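Local structure of trehalose-6-phosphate phosphatase (Candida albicans, 5DXI) at residues L86-M94 and E183-I194; R197-A205 and E222-C230. The protein is a phosphatase of the HAD clan that, in this structure, binds magnesium and beryllium trifluoride ions close to a glycan. All coordinates share one frame; numbering follows the deposited sequence.

Overall arrangement
After helix 10-19 the chain lays down strand 23-27, at the middle of the eight-stranded mixed sheet, and works outward to the hairpin 85-88/93-95. It adds edge strand 103-104, then leaves for a separate four-stranded antiparallel sheet. Contact 1 closes this span of 88 residues, bringing strand 181-186 and the start of helix 191-199 back onto the hairpin turn. Contact 2 follows in series, without nesting or crossing: 16 residues, partly unmodelled, lie between its segments, which hold the end of the same helix and the approach to strand 227-232. Helix 191-199 thus links both contacts, whose centres lie about 19 Å apart. They also touch directly, with Met94 CE 3.7 Å from Leu198 CD2.

Contact 1 of 2, residues L86-M94 and E183-I194; sequences LSAEHGCFM and EVRPKFVNKGEI. With GLC (alpha-D-glucopyranose), chain C; BEF (beryllium trifluoride ion), chain F.
The glycan pocket and the HAD-type ion site adjoin where the hairpin turn carrying His90 meets Glu183 and Lys191. The His90 ring presents its edge to the carboxylate, the two planes being 77° apart. Its NE2 donates to Glu183 OE1 at 2.8 Å, but the N-H...O angle of 133° marks a weak bond. The same NE2 also bonds weakly to O4 of the glucose, while ND1 is held by Thr236 and so fixes the ring from its other nitrogen. Glu183 OE1 has a second partner in Lys136, a salt bridge.

Beside the ring passes Lys191, extended beyond CG, and its NZ reaches F1 of the beryllium trifluoride at 2.7 Å. Lys191 NZ also forms a salt bridge with Asp237 and a hydrogen bond to Ile67 O, consistent with the lysine of HAD motif III.

Behind these side chains the backbones come close enough that Asn190 CA lies 3.1 Å from His90 O, a CA-H...O contact. The backbone angles of Gly91 (phi 100°, psi 3°) by themselves call for glycine, and the closeness of Asn190 C adds to this. A water ties the two segments together, donating to Gly91 O (2.8 Å) and accepting from Asn190 N (3.1 Å). Asn190 itself is the N-cap of helix 191-199, OD1 accepting from Glu193 N and, weakly, from Gly192 N.

Farther along the helix, Ile194 CD1 meets Met94 CG at 3.5 Å, and Ile194 CG1 lies 3.6 Å from Gly91 CA. A classic beta bulge at Cys92 and Phe93, opposite Ala88, interrupts the hairpin, and Cys92 SG reaches Val189 CG2 at 3.7 Å. Helix 72-79 backs the hairpin at Ala88 and Phe93; strand 181-186 lies against helix 113-126 through Val184 and beside strand 173-178.

Contact 2 of 2, residues R197-A205 and E222-C230; sequences RLVLHPHGA and EELPDFMLC
His203 and Glu223 join the two segments through one backbone hydrogen bond, the sole bond of that kind between them. His203 N donates to Glu223 O at 2.7 Å; the N-H...O angle of 167° makes it nearly straight, and the donor lies in the carbonyl plane. The same carbonyl oxygen also sits 3.2 Å from His203 CB. Next to it, the Pro202 ring lies against the extended Glu223 side chain, with CB 3.7 Å from Glu223 OE1.

A second patch forms round the last carbonyl of helix 191-199. Val199 O is approached by Pro225 CD at 3.3 Å and by Leu224 CD2 at 3.6 Å, so a proline ring and a leucine branch lie against this helix end. The oxygen also accepts weakly from His201 N, at 2.9 Å, in an inverse gamma turn centred on Leu200 that takes the chain out of the helix. On the buried side Val199 CG1 touches Met228 SD at 4.0 Å, the two side chains crossing at about a right angle. With CG1 anti to the backbone N (chi1 165°), this branch is the one that meets the sulfur.

Further out, two features probably help to position His203. A cis peptide follows it, within a turn in which Ala205 N bonds to Pro202 O. With CG anti to N (chi1 -173°), its ring carries NE2 to a hydrogen bond with Arg23 O. Asp226 is held from the same neighbourhood, its carboxylate accepting from the backbone nitrogens of Gln21 and Arg22. Asp226 immediately precedes strand 227-232, which runs between strands 23-27 and 266-271, while Val199 packs on Leu24 of the former and on Ile247 of helix 235-253.

Contact 1 of 2, residues L86-M94 and E183-I194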
# COMPACT_ATOMS: atom_id res chain seq x y z
N LEU A 86 -9.40 2.70 -5.99
CA LEU A 86 -8.34 3.62 -5.59
C LEU A 86 -8.44 3.94 -4.10
O LEU A 86 -9.53 4.15 -3.57
CB LEU A 86 -8.41 4.92 -6.40
CG LEU A 86 -8.30 4.76 -7.91
CD1 LEU A 86 -8.48 6.11 -8.60
CD2 LEU A 86 -6.96 4.15 -8.28
N SER A 87 -7.30 3.98 -3.43
CA SER A 87 -7.23 4.47 -2.07
C SER A 87 -6.01 5.37 -1.96
O SER A 87 -4.92 4.99 -2.37
CB SER A 87 -7.17 3.32 -1.06
OG SER A 87 -7.05 3.83 0.25
N ALA A 88 -6.21 6.55 -1.38
CA ALA A 88 -5.21 7.60 -1.39
C ALA A 88 -4.80 7.99 0.02
O ALA A 88 -5.56 7.80 0.97
CB ALA A 88 -5.75 8.85 -2.19
N GLU A 89 -3.59 8.54 0.13
CA GLU A 89 -3.02 9.11 1.36
C GLU A 89 -3.01 8.14 2.55
O GLU A 89 -3.40 8.50 3.67
CB GLU A 89 -3.77 10.41 1.75
CG GLU A 89 -3.83 11.42 0.61
CD GLU A 89 -4.13 12.87 1.03
OE1 GLU A 89 -3.95 13.25 2.20
OE2 GLU A 89 -4.52 13.64 0.14
N HIS A 90 -2.56 6.91 2.29
CA HIS A 90 -2.35 5.90 3.31
C HIS A 90 -3.64 5.63 4.08
O HIS A 90 -3.63 5.57 5.29
CB HIS A 90 -1.24 6.32 4.30
CG HIS A 90 0.06 6.68 3.65
ND1 HIS A 90 0.98 5.74 3.24
CD2 HIS A 90 0.60 7.88 3.36
CE1 HIS A 90 2.03 6.35 2.71
NE2 HIS A 90 1.83 7.65 2.78
N GLY A 91 -4.76 5.48 3.36
CA GLY A 91 -6.02 5.09 3.99
C GLY A 91 -7.02 6.21 4.26
O GLY A 91 -8.08 5.96 4.84
N CYS A 92 -6.71 7.44 3.84
CA CYS A 92 -7.63 8.54 4.10
C CYS A 92 -8.81 8.58 3.14
O CYS A 92 -9.89 9.05 3.50
CB CYS A 92 -6.88 9.88 4.06
SG CYS A 92 -5.68 10.04 5.42
N PHE A 93 -8.61 8.07 1.92
CA PHE A 93 -9.65 8.15 0.89
C PHE A 93 -9.84 6.82 0.18
O PHE A 93 -8.89 6.08 0.02
CB PHE A 93 -9.31 9.22 -0.17
CG PHE A 93 -9.17 10.61 0.39
CD1 PHE A 93 -7.95 11.04 0.90
CD2 PHE A 93 -10.25 11.47 0.42
CE1 PHE A 93 -7.83 12.32 1.42
CE2 PHE A 93 -10.13 12.75 0.94
CZ PHE A 93 -8.93 13.18 1.43
N MET A 94 -11.07 6.54 -0.24
CA MET A 94 -11.39 5.34 -1.03
C MET A 94 -12.28 5.69 -2.21
O MET A 94 -13.16 6.54 -2.08
CB MET A 94 -12.12 4.28 -0.20
CG MET A 94 -11.29 3.52 0.76
SD MET A 94 -12.29 2.28 1.62
CE MET A 94 -12.43 0.98 0.40
N GLU A 183 6.35 10.80 6.82
CA GLU A 183 4.97 11.11 6.52
C GLU A 183 4.20 11.16 7.81
O GLU A 183 4.49 10.42 8.71
CB GLU A 183 4.36 10.06 5.57
CG GLU A 183 5.03 9.94 4.21
CD GLU A 183 4.07 9.70 3.06
OE1 GLU A 183 2.94 10.15 3.13
OE2 GLU A 183 4.46 9.09 2.09
N VAL A 184 3.25 12.06 7.90
CA VAL A 184 2.38 12.18 9.07
C VAL A 184 0.91 12.12 8.66
O VAL A 184 0.48 12.81 7.74
CB VAL A 184 2.64 13.48 9.84
CG1 VAL A 184 1.70 13.59 11.03
CG2 VAL A 184 4.10 13.54 10.31
N ARG A 185 0.14 11.28 9.33
CA ARG A 185 -1.27 11.17 9.04
C ARG A 185 -1.99 10.65 10.28
O ARG A 185 -1.34 10.13 11.18
CB ARG A 185 -1.49 10.27 7.83
CG ARG A 185 -1.04 8.87 8.06
CD ARG A 185 -2.12 7.86 7.72
NE ARG A 185 -1.52 6.53 7.72
CZ ARG A 185 -1.21 5.85 8.82
NH1 ARG A 185 -1.51 6.35 10.01
NH2 ARG A 185 -0.65 4.66 8.72
N PRO A 186 -3.33 10.82 10.34
CA PRO A 186 -4.12 10.37 11.50
C PRO A 186 -3.86 8.91 11.76
O PRO A 186 -3.69 8.14 10.81
CB PRO A 186 -5.57 10.59 11.06
CG PRO A 186 -5.49 11.69 10.05
CD PRO A 186 -4.19 11.45 9.32
N LYS A 187 -3.78 8.55 13.03
CA LYS A 187 -3.40 7.20 13.40
C LYS A 187 -4.50 6.20 13.08
O LYS A 187 -4.23 5.03 12.81
CB LYS A 187 -3.02 7.14 14.89
CG LYS A 187 -2.35 5.85 15.28
CD LYS A 187 -1.50 5.98 16.54
CE LYS A 187 -2.34 5.97 17.79
NZ LYS A 187 -2.92 4.62 18.02
N PHE A 188 -5.76 6.65 13.11
CA PHE A 188 -6.85 5.69 13.01
C PHE A 188 -7.40 5.52 11.60
O PHE A 188 -8.41 4.84 11.40
CB PHE A 188 -7.97 6.10 13.99
CG PHE A 188 -7.51 6.09 15.42
CD1 PHE A 188 -7.27 4.89 16.08
CD2 PHE A 188 -7.30 7.27 16.11
CE1 PHE A 188 -6.83 4.87 17.39
CE2 PHE A 188 -6.86 7.27 17.42
CZ PHE A 188 -6.62 6.06 18.06
N VAL A 189 -6.74 6.14 10.62
CA VAL A 189 -6.86 5.74 9.21
C VAL A 189 -5.50 5.18 8.76
O VAL A 189 -4.46 5.73 9.12
CB VAL A 189 -7.29 6.91 8.29
CG1 VAL A 189 -8.76 7.29 8.50
CG2 VAL A 189 -6.37 8.11 8.46
N ASN A 190 -5.52 4.08 8.01
CA ASN A 190 -4.29 3.47 7.49
C ASN A 190 -4.62 2.39 6.46
O ASN A 190 -5.79 2.01 6.30
CB ASN A 190 -3.45 2.87 8.62
CG ASN A 190 -4.22 1.82 9.42
OD1 ASN A 190 -4.39 0.68 8.97
ND2 ASN A 190 -4.66 2.20 10.62
N LYS A 191 -3.60 1.90 5.76
CA LYS A 191 -3.81 0.93 4.68
C LYS A 191 -4.40 -0.38 5.22
O LYS A 191 -5.07 -1.11 4.49
CB LYS A 191 -2.51 0.67 3.92
CG LYS A 191 -1.97 1.85 3.11
CD LYS A 191 -0.93 1.38 2.08
CE LYS A 191 -0.44 2.53 1.15
NZ LYS A 191 0.56 1.99 0.15
N GLY A 192 -4.14 -0.69 6.49
CA GLY A 192 -4.70 -1.88 7.11
C GLY A 192 -6.22 -1.82 7.24
O GLY A 192 -6.90 -2.83 7.05
N GLU A 193 -6.76 -0.64 7.54
CA GLU A 193 -8.20 -0.43 7.59
C GLU A 193 -8.84 -0.66 6.23
O GLU A 193 -9.91 -1.26 6.11
CB GLU A 193 -8.54 1.00 8.03
CG GLU A 193 -8.70 1.19 9.50
CD GLU A 193 -9.73 0.25 10.09
OE1 GLU A 193 -10.90 0.23 9.61
OE2 GLU A 193 -9.35 -0.48 11.02
N ILE A 194 -8.18 -0.13 5.20
CA ILE A 194 -8.65 -0.27 3.83
C ILE A 194 -8.75 -1.76 3.47
O ILE A 194 -9.76 -2.21 2.91
CB ILE A 194 -7.70 0.44 2.81
CG1 ILE A 194 -7.52 1.92 3.16
CG2 ILE A 194 -8.22 0.32 1.38
CD1 ILE A 194 -8.81 2.72 3.11
C1 GLC C . 5.83 8.68 -3.28
C2 GLC C . 5.07 9.98 -3.04
C3 GLC C . 4.56 10.01 -1.59
C4 GLC C . 3.72 8.77 -1.33
C5 GLC C . 4.56 7.53 -1.62
C6 GLC C . 3.69 6.29 -1.48
O1 GLC C . 7.01 8.65 -2.49
O2 GLC C . 5.94 11.07 -3.29
O3 GLC C . 3.77 11.16 -1.38
O4 GLC C . 3.28 8.75 0.05
O5 GLC C . 5.03 7.54 -2.96
O6 GLC C . 2.69 6.30 -2.51
BE BEF F . 2.42 2.66 -2.31
F1 BEF F . 2.18 3.83 -1.00
F2 BEF F . 4.02 3.35 -2.60
F3 BEF F . 1.78 3.72 -3.58
O HOH W 1 -8.42 4.04 6.86

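Contact 2 of 2, residues R197-A205 and E222-C230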
# COMPACT_ATOMS: atom_id res chain seq x y z
N ARG A 197 -11.66 -3.37 5.11
CA ARG A 197 -12.92 -2.97 4.49
C ARG A 197 -13.16 -3.66 3.15
O ARG A 197 -14.31 -3.80 2.72
CB ARG A 197 -12.98 -1.46 4.31
CG ARG A 197 -13.22 -0.71 5.61
CD ARG A 197 -13.08 0.78 5.38
NE ARG A 197 -13.18 1.54 6.62
CZ ARG A 197 -14.06 2.52 6.80
NH1 ARG A 197 -14.88 2.84 5.81
NH2 ARG A 197 -14.10 3.18 7.94
N LEU A 198 -12.08 -4.09 2.51
CA LEU A 198 -12.16 -4.71 1.18
C LEU A 198 -12.26 -6.21 1.26
O LEU A 198 -12.95 -6.84 0.45
CB LEU A 198 -10.95 -4.31 0.34
CG LEU A 198 -10.88 -2.85 -0.09
CD1 LEU A 198 -9.57 -2.55 -0.83
CD2 LEU A 198 -12.10 -2.46 -0.96
N VAL A 199 -11.55 -6.80 2.22
CA VAL A 199 -11.52 -8.24 2.39
C VAL A 199 -12.77 -8.75 3.11
O VAL A 199 -13.43 -9.68 2.66
CB VAL A 199 -10.26 -8.67 3.16
CG1 VAL A 199 -10.38 -10.11 3.65
CG2 VAL A 199 -9.02 -8.48 2.29
N LEU A 200 -13.09 -8.13 4.24
CA LEU A 200 -14.26 -8.56 5.01
C LEU A 200 -15.48 -7.86 4.46
O LEU A 200 -16.05 -6.99 5.12
CB LEU A 200 -14.08 -8.26 6.49
CG LEU A 200 -12.88 -8.95 7.14
CD1 LEU A 200 -12.78 -8.53 8.59
CD2 LEU A 200 -12.97 -10.48 7.02
N HIS A 201 -15.87 -8.25 3.26
CA HIS A 201 -16.87 -7.52 2.48
C HIS A 201 -17.31 -8.42 1.33
O HIS A 201 -16.50 -9.16 0.78
CB HIS A 201 -16.26 -6.21 1.95
CG HIS A 201 -17.27 -5.19 1.52
ND1 HIS A 201 -18.04 -4.47 2.41
CD2 HIS A 201 -17.62 -4.75 0.28
CE1 HIS A 201 -18.83 -3.64 1.75
NE2 HIS A 201 -18.59 -3.79 0.45
N PRO A 202 -18.60 -8.35 0.95
CA PRO A 202 -19.03 -9.18 -0.18
C PRO A 202 -18.27 -8.86 -1.46
O PRO A 202 -18.21 -7.71 -1.89
CB PRO A 202 -20.51 -8.82 -0.33
CG PRO A 202 -20.92 -8.27 1.01
CD PRO A 202 -19.70 -7.57 1.53
N HIS A 203 -17.63 -9.88 -2.03
CA HIS A 203 -16.91 -9.74 -3.30
C HIS A 203 -17.88 -9.46 -4.45
O HIS A 203 -18.89 -10.16 -4.57
CB HIS A 203 -16.10 -11.01 -3.58
CG HIS A 203 -15.19 -10.92 -4.76
ND1 HIS A 203 -15.61 -11.17 -6.05
CD2 HIS A 203 -13.87 -10.68 -4.84
CE1 HIS A 203 -14.59 -11.06 -6.87
NE2 HIS A 203 -13.51 -10.77 -6.16
N GLY A 204 -17.65 -8.45 -5.26
CA GLY A 204 -16.83 -7.29 -4.97
C GLY A 204 -17.82 -6.12 -5.02
O GLY A 204 -17.90 -5.37 -5.99
N ALA A 205 -18.59 -5.99 -3.94
CA ALA A 205 -19.62 -4.97 -3.77
C ALA A 205 -19.02 -3.64 -3.34
O ALA A 205 -17.91 -3.59 -2.80
CB ALA A 205 -20.64 -5.44 -2.74
N GLU A 222 -19.18 -17.89 0.94
CA GLU A 222 -19.38 -17.86 -0.51
C GLU A 222 -19.16 -16.49 -1.13
O GLU A 222 -18.99 -16.38 -2.34
CB GLU A 222 -20.77 -18.36 -0.89
CG GLU A 222 -21.86 -18.00 0.10
CD GLU A 222 -23.16 -18.71 -0.20
OE1 GLU A 222 -23.34 -19.85 0.28
OE2 GLU A 222 -24.00 -18.13 -0.93
N GLU A 223 -19.21 -15.44 -0.32
CA GLU A 223 -19.09 -14.09 -0.85
C GLU A 223 -17.73 -13.48 -0.51
O GLU A 223 -17.37 -12.42 -1.03
CB GLU A 223 -20.22 -13.19 -0.32
CG GLU A 223 -21.62 -13.62 -0.77
CD GLU A 223 -22.73 -12.75 -0.21
OE1 GLU A 223 -22.44 -11.84 0.60
OE2 GLU A 223 -23.91 -12.99 -0.55
N LEU A 224 -16.97 -14.15 0.36
CA LEU A 224 -15.64 -13.67 0.72
C LEU A 224 -14.64 -13.96 -0.38
O LEU A 224 -14.80 -14.92 -1.13
CB LEU A 224 -15.17 -14.30 2.03
CG LEU A 224 -15.92 -13.84 3.28
CD1 LEU A 224 -15.50 -14.63 4.51
CD2 LEU A 224 -15.71 -12.35 3.51
N PRO A 225 -13.58 -13.13 -0.49
CA PRO A 225 -12.51 -13.47 -1.42
C PRO A 225 -11.90 -14.82 -1.04
O PRO A 225 -11.85 -15.14 0.15
CB PRO A 225 -11.49 -12.34 -1.23
CG PRO A 225 -12.25 -11.24 -0.56
CD PRO A 225 -13.28 -11.92 0.29
N ASP A 226 -11.49 -15.62 -2.02
CA ASP A 226 -10.82 -16.88 -1.71
C ASP A 226 -9.39 -16.85 -2.22
O ASP A 226 -8.66 -17.83 -2.13
CB ASP A 226 -11.59 -18.06 -2.30
CG ASP A 226 -11.81 -17.92 -3.80
OD1 ASP A 226 -11.53 -16.83 -4.35
OD2 ASP A 226 -12.27 -18.90 -4.42
N PHE A 227 -9.00 -15.69 -2.74
CA PHE A 227 -7.65 -15.42 -3.22
C PHE A 227 -7.35 -13.95 -3.00
O PHE A 227 -8.04 -13.08 -3.55
CB PHE A 227 -7.52 -15.77 -4.71
CG PHE A 227 -6.15 -15.52 -5.28
CD1 PHE A 227 -5.21 -16.53 -5.34
CD2 PHE A 227 -5.81 -14.27 -5.78
CE1 PHE A 227 -3.95 -16.30 -5.88
CE2 PHE A 227 -4.56 -14.03 -6.31
CZ PHE A 227 -3.62 -15.05 -6.37
N MET A 228 -6.35 -13.66 -2.19
CA MET A 228 -5.95 -12.29 -1.92
C MET A 228 -4.45 -12.12 -2.14
O MET A 228 -3.64 -12.78 -1.47
CB MET A 228 -6.34 -11.87 -0.49
CG MET A 228 -7.84 -11.73 -0.25
SD MET A 228 -8.42 -12.58 1.23
CE MET A 228 -8.34 -14.28 0.68
N LEU A 229 -4.08 -11.26 -3.08
CA LEU A 229 -2.66 -11.00 -3.32
C LEU A 229 -2.37 -9.54 -3.01
O LEU A 229 -2.97 -8.63 -3.59
CB LEU A 229 -2.26 -11.33 -4.76
CG LEU A 229 -0.85 -10.90 -5.17
CD1 LEU A 229 0.20 -11.61 -4.30
CD2 LEU A 229 -0.60 -11.19 -6.66
N CYS A 230 -1.46 -9.34 -2.07
CA CYS A 230 -1.17 -8.00 -1.58
C CYS A 230 0.33 -7.72 -1.67
O CYS A 230 1.14 -8.49 -1.14
CB CYS A 230 -1.65 -7.85 -0.14
SG CYS A 230 -1.29 -6.28 0.68